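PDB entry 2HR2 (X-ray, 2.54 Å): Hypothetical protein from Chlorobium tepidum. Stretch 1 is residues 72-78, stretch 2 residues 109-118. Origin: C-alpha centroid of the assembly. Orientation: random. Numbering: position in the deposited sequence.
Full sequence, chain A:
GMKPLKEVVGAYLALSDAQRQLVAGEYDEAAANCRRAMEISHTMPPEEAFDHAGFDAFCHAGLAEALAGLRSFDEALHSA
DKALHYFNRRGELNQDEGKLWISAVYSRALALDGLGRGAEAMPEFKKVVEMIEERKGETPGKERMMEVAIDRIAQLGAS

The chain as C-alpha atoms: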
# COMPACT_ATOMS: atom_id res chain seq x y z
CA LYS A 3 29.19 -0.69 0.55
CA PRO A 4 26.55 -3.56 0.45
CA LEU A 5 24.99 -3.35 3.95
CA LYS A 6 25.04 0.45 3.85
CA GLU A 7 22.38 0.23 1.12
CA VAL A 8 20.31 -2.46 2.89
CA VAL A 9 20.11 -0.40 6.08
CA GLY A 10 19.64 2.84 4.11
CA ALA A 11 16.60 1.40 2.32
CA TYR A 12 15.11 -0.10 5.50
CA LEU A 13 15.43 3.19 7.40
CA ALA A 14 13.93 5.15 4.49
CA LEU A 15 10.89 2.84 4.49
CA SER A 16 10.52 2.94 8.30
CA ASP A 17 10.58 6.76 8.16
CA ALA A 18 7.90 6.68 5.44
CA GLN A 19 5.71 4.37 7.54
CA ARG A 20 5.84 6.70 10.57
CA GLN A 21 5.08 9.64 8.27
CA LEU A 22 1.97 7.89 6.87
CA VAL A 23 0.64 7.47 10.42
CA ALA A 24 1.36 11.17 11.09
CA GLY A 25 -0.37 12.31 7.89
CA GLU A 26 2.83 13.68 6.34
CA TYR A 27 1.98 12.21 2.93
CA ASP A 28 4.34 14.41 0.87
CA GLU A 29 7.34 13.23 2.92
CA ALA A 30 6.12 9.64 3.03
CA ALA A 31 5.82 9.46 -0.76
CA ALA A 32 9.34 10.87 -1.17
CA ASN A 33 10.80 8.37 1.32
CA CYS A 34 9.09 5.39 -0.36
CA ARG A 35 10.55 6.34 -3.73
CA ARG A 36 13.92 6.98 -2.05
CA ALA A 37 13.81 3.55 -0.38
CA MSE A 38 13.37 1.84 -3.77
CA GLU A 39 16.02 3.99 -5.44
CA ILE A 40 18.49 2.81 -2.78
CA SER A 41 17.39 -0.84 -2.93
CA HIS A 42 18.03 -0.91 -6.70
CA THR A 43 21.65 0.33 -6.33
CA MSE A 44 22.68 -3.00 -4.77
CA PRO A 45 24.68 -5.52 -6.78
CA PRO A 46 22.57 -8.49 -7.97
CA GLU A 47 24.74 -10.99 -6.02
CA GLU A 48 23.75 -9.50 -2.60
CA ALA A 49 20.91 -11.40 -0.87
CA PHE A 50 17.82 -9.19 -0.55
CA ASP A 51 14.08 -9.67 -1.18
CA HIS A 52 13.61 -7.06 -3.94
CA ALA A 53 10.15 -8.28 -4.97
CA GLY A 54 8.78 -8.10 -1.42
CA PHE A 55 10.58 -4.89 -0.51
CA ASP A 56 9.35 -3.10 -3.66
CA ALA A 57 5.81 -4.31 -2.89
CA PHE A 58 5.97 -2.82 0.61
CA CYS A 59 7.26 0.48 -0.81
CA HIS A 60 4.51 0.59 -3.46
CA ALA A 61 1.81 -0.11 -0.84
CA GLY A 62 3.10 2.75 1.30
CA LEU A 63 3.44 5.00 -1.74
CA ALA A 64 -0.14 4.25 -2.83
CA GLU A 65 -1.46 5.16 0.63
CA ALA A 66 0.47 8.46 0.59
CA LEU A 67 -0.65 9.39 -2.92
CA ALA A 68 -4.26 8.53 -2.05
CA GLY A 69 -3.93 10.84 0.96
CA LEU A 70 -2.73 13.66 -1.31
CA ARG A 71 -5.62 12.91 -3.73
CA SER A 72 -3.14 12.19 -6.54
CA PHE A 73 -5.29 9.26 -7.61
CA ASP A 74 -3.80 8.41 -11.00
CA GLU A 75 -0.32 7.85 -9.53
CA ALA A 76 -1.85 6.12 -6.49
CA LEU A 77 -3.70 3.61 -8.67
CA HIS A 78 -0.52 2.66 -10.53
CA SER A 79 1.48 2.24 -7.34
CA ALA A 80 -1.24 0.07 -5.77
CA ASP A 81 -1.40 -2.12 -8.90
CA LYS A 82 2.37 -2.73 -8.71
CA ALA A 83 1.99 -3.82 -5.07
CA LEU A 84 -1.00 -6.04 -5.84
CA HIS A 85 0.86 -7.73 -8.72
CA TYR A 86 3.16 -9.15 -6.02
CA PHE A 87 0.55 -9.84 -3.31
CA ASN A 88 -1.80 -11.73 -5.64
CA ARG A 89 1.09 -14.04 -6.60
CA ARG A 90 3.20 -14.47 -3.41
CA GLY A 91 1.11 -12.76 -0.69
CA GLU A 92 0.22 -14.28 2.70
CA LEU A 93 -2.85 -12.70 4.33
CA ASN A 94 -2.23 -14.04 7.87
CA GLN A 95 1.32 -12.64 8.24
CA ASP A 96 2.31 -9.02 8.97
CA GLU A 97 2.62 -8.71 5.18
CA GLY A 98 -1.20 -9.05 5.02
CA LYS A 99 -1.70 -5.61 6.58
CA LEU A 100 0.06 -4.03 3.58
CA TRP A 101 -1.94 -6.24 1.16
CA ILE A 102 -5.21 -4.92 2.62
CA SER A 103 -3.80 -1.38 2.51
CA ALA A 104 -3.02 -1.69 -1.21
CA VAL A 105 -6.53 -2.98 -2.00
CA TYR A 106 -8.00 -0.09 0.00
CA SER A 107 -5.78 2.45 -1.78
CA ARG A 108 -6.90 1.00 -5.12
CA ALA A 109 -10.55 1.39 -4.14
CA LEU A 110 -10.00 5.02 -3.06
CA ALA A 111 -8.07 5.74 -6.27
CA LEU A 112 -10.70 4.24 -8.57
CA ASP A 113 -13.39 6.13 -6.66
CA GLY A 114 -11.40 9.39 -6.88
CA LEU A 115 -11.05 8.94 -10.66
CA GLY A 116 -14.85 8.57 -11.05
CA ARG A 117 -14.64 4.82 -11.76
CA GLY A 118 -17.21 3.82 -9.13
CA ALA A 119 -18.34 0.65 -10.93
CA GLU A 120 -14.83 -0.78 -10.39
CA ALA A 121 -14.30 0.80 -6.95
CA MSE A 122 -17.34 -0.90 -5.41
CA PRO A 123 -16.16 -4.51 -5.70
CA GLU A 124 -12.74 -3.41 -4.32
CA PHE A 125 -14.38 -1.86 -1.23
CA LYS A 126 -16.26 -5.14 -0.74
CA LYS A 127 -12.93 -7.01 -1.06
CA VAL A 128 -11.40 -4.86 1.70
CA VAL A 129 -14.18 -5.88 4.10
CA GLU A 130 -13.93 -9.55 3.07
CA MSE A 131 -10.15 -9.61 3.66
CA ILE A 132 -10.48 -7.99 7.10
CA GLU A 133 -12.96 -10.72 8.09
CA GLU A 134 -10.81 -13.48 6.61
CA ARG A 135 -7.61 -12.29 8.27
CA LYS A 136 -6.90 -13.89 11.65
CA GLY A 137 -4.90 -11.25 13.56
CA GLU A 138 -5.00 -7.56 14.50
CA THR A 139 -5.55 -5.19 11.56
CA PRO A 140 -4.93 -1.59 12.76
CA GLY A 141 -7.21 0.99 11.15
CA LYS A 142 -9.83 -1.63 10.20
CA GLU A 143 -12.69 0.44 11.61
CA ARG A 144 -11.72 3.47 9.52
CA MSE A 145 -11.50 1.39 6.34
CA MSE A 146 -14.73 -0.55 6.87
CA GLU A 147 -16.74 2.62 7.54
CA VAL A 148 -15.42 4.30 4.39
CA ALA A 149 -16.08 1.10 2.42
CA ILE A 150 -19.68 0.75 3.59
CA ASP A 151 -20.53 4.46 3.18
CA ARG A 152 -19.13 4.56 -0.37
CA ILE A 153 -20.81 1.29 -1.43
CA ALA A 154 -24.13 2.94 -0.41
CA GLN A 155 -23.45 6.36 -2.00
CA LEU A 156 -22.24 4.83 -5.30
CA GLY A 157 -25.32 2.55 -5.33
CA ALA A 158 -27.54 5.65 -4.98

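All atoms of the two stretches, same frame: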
# COMPACT_ATOMS: atom_id res chain seq x y z
N SER A 72 -3.83 12.35 -5.26
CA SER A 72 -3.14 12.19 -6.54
C SER A 72 -3.49 10.76 -6.95
O SER A 72 -2.67 9.86 -6.89
CB SER A 72 -1.63 12.35 -6.36
OG SER A 72 -0.95 12.10 -7.58
N PHE A 73 -4.74 10.59 -7.37
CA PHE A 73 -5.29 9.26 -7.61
C PHE A 73 -4.73 8.46 -8.78
O PHE A 73 -4.66 7.23 -8.69
CB PHE A 73 -6.82 9.34 -7.73
CG PHE A 73 -7.49 9.89 -6.49
CD1 PHE A 73 -7.41 9.21 -5.29
CD2 PHE A 73 -8.22 11.07 -6.55
CE1 PHE A 73 -8.04 9.70 -4.15
CE2 PHE A 73 -8.85 11.57 -5.42
CZ PHE A 73 -8.76 10.89 -4.21
N ASP A 74 -4.34 9.13 -9.86
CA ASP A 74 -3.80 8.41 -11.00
C ASP A 74 -2.50 7.70 -10.61
O ASP A 74 -2.34 6.50 -10.85
CB ASP A 74 -3.59 9.33 -12.19
CG ASP A 74 -3.46 8.58 -13.51
OD1 ASP A 74 -3.58 7.33 -13.52
OD2 ASP A 74 -3.25 9.24 -14.55
N GLU A 75 -1.58 8.43 -9.98
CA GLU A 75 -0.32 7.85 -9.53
C GLU A 75 -0.54 6.81 -8.44
O GLU A 75 0.18 5.81 -8.37
CB GLU A 75 0.64 8.93 -9.04
CG GLU A 75 1.08 9.93 -10.12
CD GLU A 75 2.05 10.99 -9.60
OE1 GLU A 75 2.47 10.92 -8.42
OE2 GLU A 75 2.40 11.91 -10.39
N ALA A 76 -1.52 7.05 -7.57
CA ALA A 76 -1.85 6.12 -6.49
C ALA A 76 -2.31 4.77 -7.04
O ALA A 76 -1.86 3.72 -6.58
CB ALA A 76 -2.93 6.71 -5.59
N LEU A 77 -3.18 4.81 -8.04
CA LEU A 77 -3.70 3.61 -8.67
C LEU A 77 -2.58 2.75 -9.24
O LEU A 77 -2.56 1.54 -9.03
CB LEU A 77 -4.68 3.98 -9.79
CG LEU A 77 -5.33 2.84 -10.57
CD1 LEU A 77 -6.03 1.86 -9.65
CD2 LEU A 77 -6.31 3.40 -11.58
N HIS A 78 -1.64 3.39 -9.94
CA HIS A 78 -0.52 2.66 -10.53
C HIS A 78 0.42 2.05 -9.49
O HIS A 78 0.91 0.94 -9.68
CB HIS A 78 0.19 3.49 -11.60
CG HIS A 78 -0.55 3.50 -12.90
ND1 HIS A 78 -0.36 2.53 -13.87
CD2 HIS A 78 -1.53 4.30 -13.37
CE1 HIS A 78 -1.17 2.76 -14.89
NE2 HIS A 78 -1.89 3.83 -14.61
N ALA A 109 -9.14 1.03 -4.19
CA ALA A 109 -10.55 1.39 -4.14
C ALA A 109 -10.72 2.90 -4.08
O ALA A 109 -11.52 3.47 -4.82
CB ALA A 109 -11.22 0.73 -2.95
N LEU A 110 -9.95 3.56 -3.20
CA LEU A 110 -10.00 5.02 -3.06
C LEU A 110 -9.58 5.71 -4.35
O LEU A 110 -10.15 6.73 -4.72
CB LEU A 110 -9.09 5.50 -1.93
CG LEU A 110 -9.40 5.12 -0.48
CD1 LEU A 110 -8.30 5.64 0.44
CD2 LEU A 110 -10.77 5.65 -0.05
N ALA A 111 -8.57 5.17 -5.02
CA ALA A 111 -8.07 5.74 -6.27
C ALA A 111 -9.10 5.64 -7.38
O ALA A 111 -9.38 6.63 -8.06
CB ALA A 111 -6.77 5.07 -6.68
N LEU A 112 -9.67 4.45 -7.56
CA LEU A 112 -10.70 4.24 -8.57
C LEU A 112 -11.90 5.15 -8.32
O LEU A 112 -12.46 5.71 -9.26
CB LEU A 112 -11.17 2.78 -8.57
CG LEU A 112 -10.17 1.75 -9.09
CD1 LEU A 112 -10.60 0.34 -8.70
CD2 LEU A 112 -10.01 1.87 -10.61
N ASP A 113 -12.27 5.29 -7.05
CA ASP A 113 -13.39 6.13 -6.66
C ASP A 113 -13.07 7.60 -6.97
O ASP A 113 -13.90 8.33 -7.52
CB ASP A 113 -13.68 5.92 -5.18
CG ASP A 113 -14.97 6.59 -4.72
OD1 ASP A 113 -15.73 7.10 -5.56
OD2 ASP A 113 -15.21 6.59 -3.49
N GLY A 114 -11.85 8.02 -6.62
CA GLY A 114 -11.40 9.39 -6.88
C GLY A 114 -11.32 9.75 -8.36
O GLY A 114 -11.46 10.91 -8.72
N LEU A 115 -11.11 8.75 -9.21
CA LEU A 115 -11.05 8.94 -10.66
C LEU A 115 -12.43 8.85 -11.32
O LEU A 115 -12.54 8.94 -12.54
CB LEU A 115 -10.11 7.91 -11.29
CG LEU A 115 -8.63 8.03 -10.90
CD1 LEU A 115 -7.87 6.77 -11.28
CD2 LEU A 115 -7.99 9.27 -11.51
N GLY A 116 -13.48 8.66 -10.53
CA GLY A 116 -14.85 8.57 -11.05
C GLY A 116 -15.21 7.21 -11.63
O GLY A 116 -16.19 7.09 -12.35
N ARG A 117 -14.42 6.19 -11.29
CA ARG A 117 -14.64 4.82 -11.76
C ARG A 117 -15.27 4.02 -10.62
O ARG A 117 -14.68 3.07 -10.11
CB ARG A 117 -13.32 4.20 -12.23
CG ARG A 117 -12.77 4.85 -13.50
CD ARG A 117 -11.25 4.64 -13.70
NE ARG A 117 -10.83 3.24 -13.85
CZ ARG A 117 -9.56 2.86 -14.06
NH1 ARG A 117 -8.57 3.75 -14.14
NH2 ARG A 117 -9.27 1.57 -14.18
N GLY A 118 -16.48 4.44 -10.23
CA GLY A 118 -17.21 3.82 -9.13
C GLY A 118 -17.64 2.38 -9.35
O GLY A 118 -17.68 1.60 -8.39

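The contact is largely apolar, and no hydrogen bond crosses it. Helix 73-78 packs against helix 109-114 at an axial distance of 8.5 Å and an angle of 144°, so the two run roughly antiparallel. Ala109 faces away and takes no part. Leu110 contributes mainly its backbone: its O lies 3.7 Å from Phe73 CE1. Ala111 and Phe73 form the closest CA pair across the stretches, CA to CA 4.7 Å. The Ala111 CB points toward stretch 1. Ala111 CB lies 3.6 Å from Phe73 O, 3.9 Å from Leu77 CB and 4.3 Å from Ala76 CB. Leu112 starts out pointing away, but its end returns, and its CD2 reaches Leu77 CD1 at 4.1 Å. Asp113 makes no contact. Gly114 CA lies over one face of the Phe73 ring, 3.8 Å from the centroid, in a CH-pi contact. A CB here would fall 2.3 Å from Phe73 CD2, a clash. Leu115 extends the apolar patch past the helix. Its CG is 3.9 Å from Phe73 CB, and its CD1 is 3.7 Å from Leu77 CD2. Gly116 has positive phi and forms a Schellman motif, with Arg117 N bonded to Leu112 O at 2.9 Å. Arg117 NH1 then approaches Leu77 CD2 at 3.4 Å. Gly118 is out of reach.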